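Local coordinates for protein serine proteinase inhibitor 1 (Myxoma virus, PDB 6BJ5) that acts as a serpin, inhibiting serine proteases by a reactive-centre loop, and contributes to the virulence of the virus, at residues 146-158 / 202-214. Numbering follows the deposited sequence.
Sequences SSVRMKTSWRHVF and ELPYKRRQTAMLL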
ATOM      1  N   SER A 146      -4.854   1.846 -10.140  1.00 28.82           N
ATOM      2  CA  SER A 146      -5.055   2.627  -8.918  1.00 30.55           C
ATOM      3  C   SER A 146      -3.715   3.200  -8.452  1.00 33.76           C
ATOM      4  O   SER A 146      -2.771   2.448  -8.163  1.00 31.48           O
ATOM      5  CB  SER A 146      -5.671   1.761  -7.813  1.00 36.82           C
ATOM      6  OG  SER A 146      -5.917   2.499  -6.622  1.00 40.79           O
ATOM      7  N   SER A 147      -3.640   4.523  -8.346  1.00 21.03           N
ATOM      8  CA  SER A 147      -2.417   5.216  -7.958  1.00 22.58           C
ATOM      9  C   SER A 147      -2.646   5.955  -6.647  1.00 33.52           C
ATOM     10  O   SER A 147      -3.658   6.646  -6.497  1.00 34.90           O
ATOM     11  CB  SER A 147      -2.015   6.220  -9.024  1.00 23.85           C
ATOM     12  OG  SER A 147      -1.639   5.536 -10.201  1.00 51.96           O
ATOM     13  N   VAL A 148      -1.702   5.831  -5.710  1.00 31.80           N
ATOM     14  CA  VAL A 148      -1.776   6.516  -4.424  1.00 31.97           C
ATOM     15  C   VAL A 148      -0.469   7.265  -4.225  1.00 30.24           C
ATOM     16  O   VAL A 148       0.612   6.696  -4.434  1.00 29.44           O
ATOM     17  CB  VAL A 148      -2.023   5.554  -3.241  1.00 21.68           C
ATOM     18  CG1 VAL A 148      -2.189   6.353  -1.982  1.00 18.54           C
ATOM     19  CG2 VAL A 148      -3.260   4.709  -3.466  1.00 18.70           C
ATOM     20  N   ARG A 149      -0.562   8.536  -3.822  1.00 24.81           N
ATOM     21  CA  ARG A 149       0.636   9.334  -3.580  1.00 31.58           C
ATOM     22  C   ARG A 149       0.499  10.128  -2.292  1.00 33.87           C
ATOM     23  O   ARG A 149      -0.572  10.663  -1.989  1.00 27.83           O
ATOM     24  CB  ARG A 149       0.899  10.327  -4.705  1.00 31.71           C
ATOM     25  CG  ARG A 149       1.081   9.690  -6.069  1.00 43.20           C
ATOM     26  CD  ARG A 149       2.469   9.147  -6.303  1.00 43.44           C
ATOM     27  NE  ARG A 149       2.635   8.807  -7.716  1.00 58.51           N
ATOM     28  CZ  ARG A 149       2.073   7.766  -8.329  1.00 64.86           C
ATOM     29  NH1 ARG A 149       1.292   6.920  -7.660  1.00 53.18           N
ATOM     30  NH2 ARG A 149       2.297   7.574  -9.628  1.00 72.60           N
ATOM     31  N   MET A 150       1.589  10.198  -1.536  1.00 28.46           N
ATOM     32  CA  MET A 150       1.616  11.028  -0.347  1.00 24.89           C
ATOM     33  C   MET A 150       3.020  11.572  -0.188  1.00 38.96           C
ATOM     34  O   MET A 150       3.990  10.807  -0.249  1.00 40.72           O
ATOM     35  CB  MET A 150       1.213  10.258   0.898  1.00 42.20           C
ATOM     36  CG  MET A 150       1.141  11.136   2.113  1.00 59.79           C
ATOM     37  SD  MET A 150       0.926  10.075   3.515  1.00 76.44           S
ATOM     38  CE  MET A 150       2.232   8.905   3.135  1.00 83.00           C
ATOM     39  N   LYS A 151       3.125  12.886   0.012  1.00 44.84           N
ATOM     40  CA  LYS A 151       4.395  13.511   0.359  1.00 42.35           C
ATOM     41  C   LYS A 151       4.098  14.584   1.397  1.00 40.52           C
ATOM     42  O   LYS A 151       3.447  15.581   1.078  1.00 47.58           O
ATOM     43  CB  LYS A 151       5.074  14.078  -0.887  1.00 35.92           C
ATOM     44  CG  LYS A 151       6.469  14.598  -0.648  1.00 40.08           C
ATOM     45  CD  LYS A 151       7.116  15.023  -1.954  1.00 44.65           C
ATOM     46  CE  LYS A 151       8.546  15.469  -1.721  1.00 52.72           C
ATOM     47  NZ  LYS A 151       8.605  16.638  -0.794  1.00 59.22           N
ATOM     48  N   THR A 152       4.586  14.390   2.626  1.00 45.35           N
ATOM     49  CA  THR A 152       4.232  15.231   3.769  1.00 52.82           C
ATOM     50  C   THR A 152       5.371  15.278   4.789  1.00 50.57           C
ATOM     51  O   THR A 152       6.008  14.258   5.073  1.00 47.73           O
ATOM     52  CB  THR A 152       2.964  14.715   4.475  1.00 54.31           C
ATOM     53  OG1 THR A 152       1.959  14.369   3.508  1.00 52.41           O
ATOM     54  CG2 THR A 152       2.410  15.775   5.440  1.00 52.69           C
ATOM     55  N   SER A 153       5.575  16.446   5.395  1.00 47.59           N
ATOM     56  CA  SER A 153       6.580  16.571   6.444  1.00 36.36           C
ATOM     57  C   SER A 153       6.045  16.027   7.760  1.00 35.64           C
ATOM     58  O   SER A 153       4.839  15.807   7.924  1.00 44.53           O
ATOM     59  CB  SER A 153       6.977  18.025   6.653  1.00 24.67           C
ATOM     60  OG  SER A 153       7.316  18.631   5.422  1.00 37.59           O
ATOM     61  N   TRP A 154       6.969  15.758   8.684  1.00 33.68           N
ATOM     62  CA  TRP A 154       6.574  15.451  10.051  1.00 38.38           C
ATOM     63  C   TRP A 154       5.976  16.697  10.704  1.00 40.34           C
ATOM     64  O   TRP A 154       6.238  17.834  10.294  1.00 43.38           O
ATOM     65  CB  TRP A 154       7.768  14.975  10.888  1.00 34.51           C
ATOM     66  CG  TRP A 154       8.451  13.754  10.376  1.00 26.75           C
ATOM     67  CD1 TRP A 154       9.726  13.662   9.877  1.00 23.41           C
ATOM     68  CD2 TRP A 154       7.901  12.437  10.320  1.00 26.06           C
ATOM     69  NE1 TRP A 154       9.996  12.356   9.507  1.00 18.64           N
ATOM     70  CE2 TRP A 154       8.890  11.590   9.771  1.00 23.48           C
ATOM     71  CE3 TRP A 154       6.667  11.889  10.680  1.00 24.76           C
ATOM     72  CZ2 TRP A 154       8.670  10.233   9.567  1.00 21.40           C
ATOM     73  CZ3 TRP A 154       6.456  10.546  10.483  1.00 28.37           C
ATOM     74  CH2 TRP A 154       7.451   9.730   9.928  1.00 27.69           C
ATOM     75  N   ARG A 155       5.156  16.482  11.733  1.00 35.24           N
ATOM     76  CA  ARG A 155       4.744  17.622  12.540  1.00 44.25           C
ATOM     77  C   ARG A 155       5.962  18.228  13.254  1.00 51.60           C
ATOM     78  O   ARG A 155       6.189  19.444  13.211  1.00 51.04           O
ATOM     79  CB  ARG A 155       3.651  17.206  13.532  1.00 37.80           C
ATOM     80  CG  ARG A 155       3.091  18.402  14.290  1.00 41.90           C
ATOM     81  CD  ARG A 155       2.268  18.021  15.510  1.00 59.72           C
ATOM     82  NE  ARG A 155       1.903  19.227  16.255  1.00 80.17           N
ATOM     83  CZ  ARG A 155       1.346  19.238  17.461  1.00 76.99           C
ATOM     84  NH1 ARG A 155       1.083  18.100  18.090  1.00 68.49           N
ATOM     85  NH2 ARG A 155       1.068  20.398  18.044  1.00 83.21           N
ATOM     86  N   HIS A 156       6.801  17.381  13.848  1.00 48.64           N
ATOM     87  CA  HIS A 156       8.074  17.786  14.448  1.00 34.26           C
ATOM     88  C   HIS A 156       9.177  16.996  13.766  1.00 35.28           C
ATOM     89  O   HIS A 156       9.334  15.795  14.026  1.00 28.62           O
ATOM     90  CB  HIS A 156       8.074  17.526  15.948  1.00 29.47           C
ATOM     91  CG  HIS A 156       7.072  18.346  16.687  1.00 34.77           C
ATOM     92  ND1 HIS A 156       6.479  17.920  17.856  1.00 30.54           N
ATOM     93  CD2 HIS A 156       6.589  19.589  16.446  1.00 29.55           C
ATOM     94  CE1 HIS A 156       5.635  18.845  18.280  1.00 37.88           C
ATOM     95  NE2 HIS A 156       5.690  19.871  17.448  1.00 44.63           N
ATOM     96  N   VAL A 157       9.932  17.675  12.893  1.00 32.35           N
ATOM     97  CA  VAL A 157      10.966  17.014  12.101  1.00 29.28           C
ATOM     98  C   VAL A 157      12.123  16.591  12.992  1.00 32.36           C
ATOM     99  O   VAL A 157      12.314  17.099  14.099  1.00 37.95           O
ATOM    100  CB  VAL A 157      11.469  17.950  10.997  1.00 34.52           C
ATOM    101  CG1 VAL A 157      10.310  18.457  10.147  1.00 24.46           C
ATOM    102  CG2 VAL A 157      12.321  19.082  11.629  1.00 25.45           C
ATOM    103  N   PHE A 158      12.916  15.646  12.490  1.00 37.99           N
ATOM    104  CA  PHE A 158      14.192  15.305  13.100  1.00 27.72           C
ATOM    105  C   PHE A 158      15.268  16.276  12.608  1.00 32.59           C
ATOM    106  O   PHE A 158      15.144  16.904  11.553  1.00 37.47           O
ATOM    107  CB  PHE A 158      14.617  13.875  12.755  1.00 24.58           C
ATOM    108  CG  PHE A 158      13.726  12.777  13.309  1.00 33.14           C
ATOM    109  CD1 PHE A 158      14.183  11.959  14.345  1.00 39.28           C
ATOM    110  CD2 PHE A 158      12.481  12.487  12.716  1.00 22.50           C
ATOM    111  CE1 PHE A 158      13.402  10.909  14.829  1.00 44.04           C
ATOM    112  CE2 PHE A 158      11.680  11.443  13.194  1.00 15.58           C
ATOM    113  CZ  PHE A 158      12.141  10.647  14.245  1.00 42.71           C
ATOM    114  N   GLU A 202       2.877   6.953  17.645  1.00 32.31           N
ATOM    115  CA  GLU A 202       2.254   7.706  16.566  1.00 22.86           C
ATOM    116  C   GLU A 202       3.087   8.933  16.242  1.00 27.16           C
ATOM    117  O   GLU A 202       3.181   9.868  17.039  1.00 40.27           O
ATOM    118  CB  GLU A 202       0.816   8.101  16.921  1.00 24.13           C
ATOM    119  CG  GLU A 202       0.137   8.724  15.724  1.00 28.17           C
ATOM    120  CD  GLU A 202      -1.342   8.899  15.867  1.00 39.84           C
ATOM    121  OE1 GLU A 202      -2.038   7.902  16.160  1.00 38.64           O
ATOM    122  OE2 GLU A 202      -1.817  10.014  15.597  1.00 55.95           O
ATOM    123  N   LEU A 203       3.640   8.945  15.048  1.00 34.99           N
ATOM    124  CA  LEU A 203       4.379  10.080  14.527  1.00 33.89           C
ATOM    125  C   LEU A 203       3.462  10.864  13.610  1.00 38.19           C
ATOM    126  O   LEU A 203       3.182  10.410  12.494  1.00 49.74           O
ATOM    127  CB  LEU A 203       5.612   9.599  13.766  1.00 35.36           C
ATOM    128  CG  LEU A 203       6.537   8.648  14.514  1.00 41.24           C
ATOM    129  CD1 LEU A 203       7.440   7.962  13.515  1.00 42.51           C
ATOM    130  CD2 LEU A 203       7.374   9.439  15.490  1.00 41.60           C
ATOM    131  N   PRO A 204       2.917  11.994  14.035  1.00 48.56           N
ATOM    132  CA  PRO A 204       2.021  12.744  13.150  1.00 45.49           C
ATOM    133  C   PRO A 204       2.755  13.531  12.077  1.00 43.29           C
ATOM    134  O   PRO A 204       3.825  14.098  12.303  1.00 45.71           O
ATOM    135  CB  PRO A 204       1.299  13.690  14.115  1.00 37.41           C
ATOM    136  CG  PRO A 204       2.244  13.865  15.251  1.00 25.49           C
ATOM    137  CD  PRO A 204       2.924  12.533  15.410  1.00 37.78           C
ATOM    138  N   TYR A 205       2.118  13.619  10.909  1.00 47.52           N
ATOM    139  CA  TYR A 205       2.628  14.443   9.823  1.00 46.58           C
ATOM    140  C   TYR A 205       2.091  15.851   9.994  1.00 39.57           C
ATOM    141  O   TYR A 205       1.217  16.098  10.821  1.00 36.42           O
ATOM    142  CB  TYR A 205       2.226  13.889   8.455  1.00 45.05           C
ATOM    143  CG  TYR A 205       2.898  12.587   8.129  1.00 42.10           C
ATOM    144  CD1 TYR A 205       4.235  12.545   7.776  1.00 34.97           C
ATOM    145  CD2 TYR A 205       2.196  11.391   8.228  1.00 33.45           C
ATOM    146  CE1 TYR A 205       4.847  11.346   7.517  1.00 35.75           C
ATOM    147  CE2 TYR A 205       2.790  10.198   7.968  1.00 22.79           C
ATOM    148  CZ  TYR A 205       4.118  10.176   7.620  1.00 35.04           C
ATOM    149  OH  TYR A 205       4.720   8.972   7.367  1.00 43.01           O
ATOM    150  N   LYS A 206       2.620  16.784   9.193  1.00 50.69           N
ATOM    151  CA  LYS A 206       2.326  18.197   9.424  1.00 63.57           C
ATOM    152  C   LYS A 206       0.859  18.509   9.138  1.00 79.92           C
ATOM    153  O   LYS A 206       0.294  19.433   9.729  1.00 84.06           O
ATOM    154  CB  LYS A 206       3.274  19.071   8.591  1.00 63.19           C
ATOM    155  CG  LYS A 206       2.865  20.530   8.407  1.00 75.66           C
ATOM    156  CD  LYS A 206       3.846  21.261   7.485  1.00 85.19           C
ATOM    157  CE  LYS A 206       3.320  22.619   7.011  1.00 84.91           C
ATOM    158  NZ  LYS A 206       3.926  22.995   5.695  1.00 77.41           N
ATOM    159  N   ARG A 207       0.208  17.713   8.286  1.00102.99           N
ATOM    160  CA  ARG A 207      -1.227  17.875   8.063  1.00111.34           C
ATOM    161  C   ARG A 207      -2.028  17.556   9.326  1.00101.29           C
ATOM    162  O   ARG A 207      -3.044  18.198   9.605  1.00 97.03           O
ATOM    163  CB  ARG A 207      -1.670  16.976   6.902  1.00125.69           C
ATOM    164  CG  ARG A 207      -1.037  17.258   5.513  1.00136.75           C
ATOM    165  CD  ARG A 207      -1.370  18.643   4.930  1.00144.60           C
ATOM    166  NE  ARG A 207      -0.752  19.733   5.684  1.00149.58           N
ATOM    167  CZ  ARG A 207      -0.970  21.026   5.465  1.00150.79           C
ATOM    168  NH1 ARG A 207      -0.361  21.936   6.215  1.00153.79           N
ATOM    169  NH2 ARG A 207      -1.794  21.410   4.501  1.00148.79           N
ATOM    170  N   ARG A 208      -1.587  16.561  10.086  1.00 93.75           N
ATOM    171  CA  ARG A 208      -2.193  15.946  11.268  1.00 79.55           C
ATOM    172  C   ARG A 208      -3.454  15.126  10.950  1.00 69.05           C
ATOM    173  O   ARG A 208      -4.069  14.627  11.891  1.00 64.70           O
ATOM    174  CB  ARG A 208      -2.505  16.949  12.395  1.00 76.38           C
ATOM    175  CG  ARG A 208      -1.689  16.635  13.674  1.00 84.74           C
ATOM    176  CD  ARG A 208      -2.197  17.253  14.984  1.00 89.83           C
ATOM    177  NE  ARG A 208      -1.832  18.659  15.164  1.00 98.45           N
ATOM    178  CZ  ARG A 208      -2.699  19.633  15.414  1.00 98.45           C
ATOM    179  NH1 ARG A 208      -3.989  19.349  15.523  1.00 94.64           N
ATOM    180  NH2 ARG A 208      -2.276  20.885  15.564  1.00100.74           N
ATOM    181  N   GLN A 209      -3.835  14.919   9.679  1.00 70.01           N
ATOM    182  CA  GLN A 209      -4.819  13.881   9.357  1.00 66.87           C
ATOM    183  C   GLN A 209      -4.173  12.561   9.006  1.00 56.75           C
ATOM    184  O   GLN A 209      -4.813  11.510   9.124  1.00 53.05           O
ATOM    185  CB  GLN A 209      -5.674  14.221   8.136  1.00 67.92           C
ATOM    186  CG  GLN A 209      -6.612  15.363   8.225  1.00 73.37           C
ATOM    187  CD  GLN A 209      -5.849  16.626   8.058  1.00 74.18           C
ATOM    188  OE1 GLN A 209      -4.821  16.626   7.386  1.00 75.71           O
ATOM    189  NE2 GLN A 209      -6.345  17.719   8.619  1.00 76.24           N
ATOM    190  N   THR A 210      -2.929  12.604   8.557  1.00 43.34           N
ATOM    191  CA  THR A 210      -2.172  11.397   8.308  1.00 43.44           C
ATOM    192  C   THR A 210      -1.084  11.280   9.371  1.00 44.43           C
ATOM    193  O   THR A 210      -0.587  12.281   9.897  1.00 46.94           O
ATOM    194  CB  THR A 210      -1.600  11.429   6.882  1.00 38.62           C
ATOM    195  OG1 THR A 210      -0.891  12.655   6.658  1.00 53.98           O
ATOM    196  CG2 THR A 210      -2.717  11.382   5.879  1.00 28.81           C
ATOM    197  N   ALA A 211      -0.721  10.042   9.691  1.00 42.69           N
ATOM    198  CA  ALA A 211       0.290   9.822  10.715  1.00 43.43           C
ATOM    199  C   ALA A 211       0.925   8.455  10.518  1.00 45.73           C
ATOM    200  O   ALA A 211       0.334   7.559   9.910  1.00 48.02           O
ATOM    201  CB  ALA A 211      -0.322   9.931  12.115  1.00 24.45           C
ATOM    202  N   MET A 212       2.108   8.282  11.099  1.00 39.07           N
ATOM    203  CA  MET A 212       2.795   7.001  11.050  1.00 36.25           C
ATOM    204  C   MET A 212       2.713   6.325  12.406  1.00 32.65           C
ATOM    205  O   MET A 212       3.063   6.914  13.429  1.00 41.04           O
ATOM    206  CB  MET A 212       4.250   7.138  10.603  1.00 31.54           C
ATOM    207  CG  MET A 212       4.976   5.796  10.605  1.00 33.90           C
ATOM    208  SD  MET A 212       6.651   5.791   9.927  1.00 35.48           S
ATOM    209  CE  MET A 212       6.286   5.843   8.171  1.00 34.19           C
ATOM    210  N   LEU A 213       2.201   5.112  12.404  1.00 35.77           N
ATOM    211  CA  LEU A 213       2.275   4.237  13.552  1.00 26.30           C
ATOM    212  C   LEU A 213       3.542   3.428  13.386  1.00 37.81           C
ATOM    213  O   LEU A 213       3.738   2.783  12.349  1.00 44.85           O
ATOM    214  CB  LEU A 213       1.046   3.329  13.626  1.00 31.97           C
ATOM    215  CG  LEU A 213      -0.296   4.065  13.741  1.00 31.87           C
ATOM    216  CD1 LEU A 213      -1.424   3.074  13.746  1.00 27.50           C
ATOM    217  CD2 LEU A 213      -0.345   4.950  14.992  1.00 37.34           C
ATOM    218  N   LEU A 214       4.411   3.495  14.383  1.00 39.50           N
ATOM    219  CA  LEU A 214       5.646   2.736  14.399  1.00 20.36           C
ATOM    220  C   LEU A 214       5.479   1.647  15.458  1.00 20.74           C
ATOM    221  O   LEU A 214       5.148   1.939  16.615  1.00 28.22           O
ATOM    222  CB  LEU A 214       6.824   3.663  14.671  1.00 22.48           C
ATOM    223  CG  LEU A 214       8.213   3.076  14.959  1.00 30.69           C
ATOM    224  CD1 LEU A 214       8.822   2.459  13.707  1.00 24.74           C
ATOM    225  CD2 LEU A 214       9.131   4.132  15.519  1.00 20.63           C
TER
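Trp154 lies against Tyr205 where, in this serpin, the end of central-sheet strand 142-153 meets the hairpin of strands 198-204 and 210-217. In serpin terms this is the breach, with Trp154 as its characteristic tryptophan; strand 305-314, filling the sheet beside 142-153, is consistent with an inserted reactive-centre loop. The six-membered ring of the indole and the phenol lie nearly parallel (9°) but strongly offset, centroids 4.7 Å apart; Tyr205 CE1 comes within 3.5 Å of Trp154 CZ3. Phe158 CE2 lies over the opposite face of the indole, toward its rim. Trp154 CZ3 also meets Leu203 CB at 3.5 Å, and Met212 SD approaches the indole edge, 4.0 Å from Trp154 CH2, a Met-aromatic contact. A second one lies beyond Tyr205: Met150 SD sits above the phenol face turned from Trp154, 5.2 Å from the ring centroid. Both aromatics are tethered at their polar ends, Trp154 NE1 to Asp302 O and Tyr205 OH to Thr306 OG1. With Thr152 CG2 turned anti to the backbone N, the methyl reaches Tyr205 CB at 3.6 Å. Farther out, the poorly ordered Arg208 places NE over a face of the guanidinium at the end of the extended Arg155 chain, a like-charge approach. The backbones are bridged once, at Trp154 and Tyr205: Arg155 N donates to Pro204 O (2.8 Å, 165° at the hydrogen), and Lys206 N to Ser153 O at 2.7 Å.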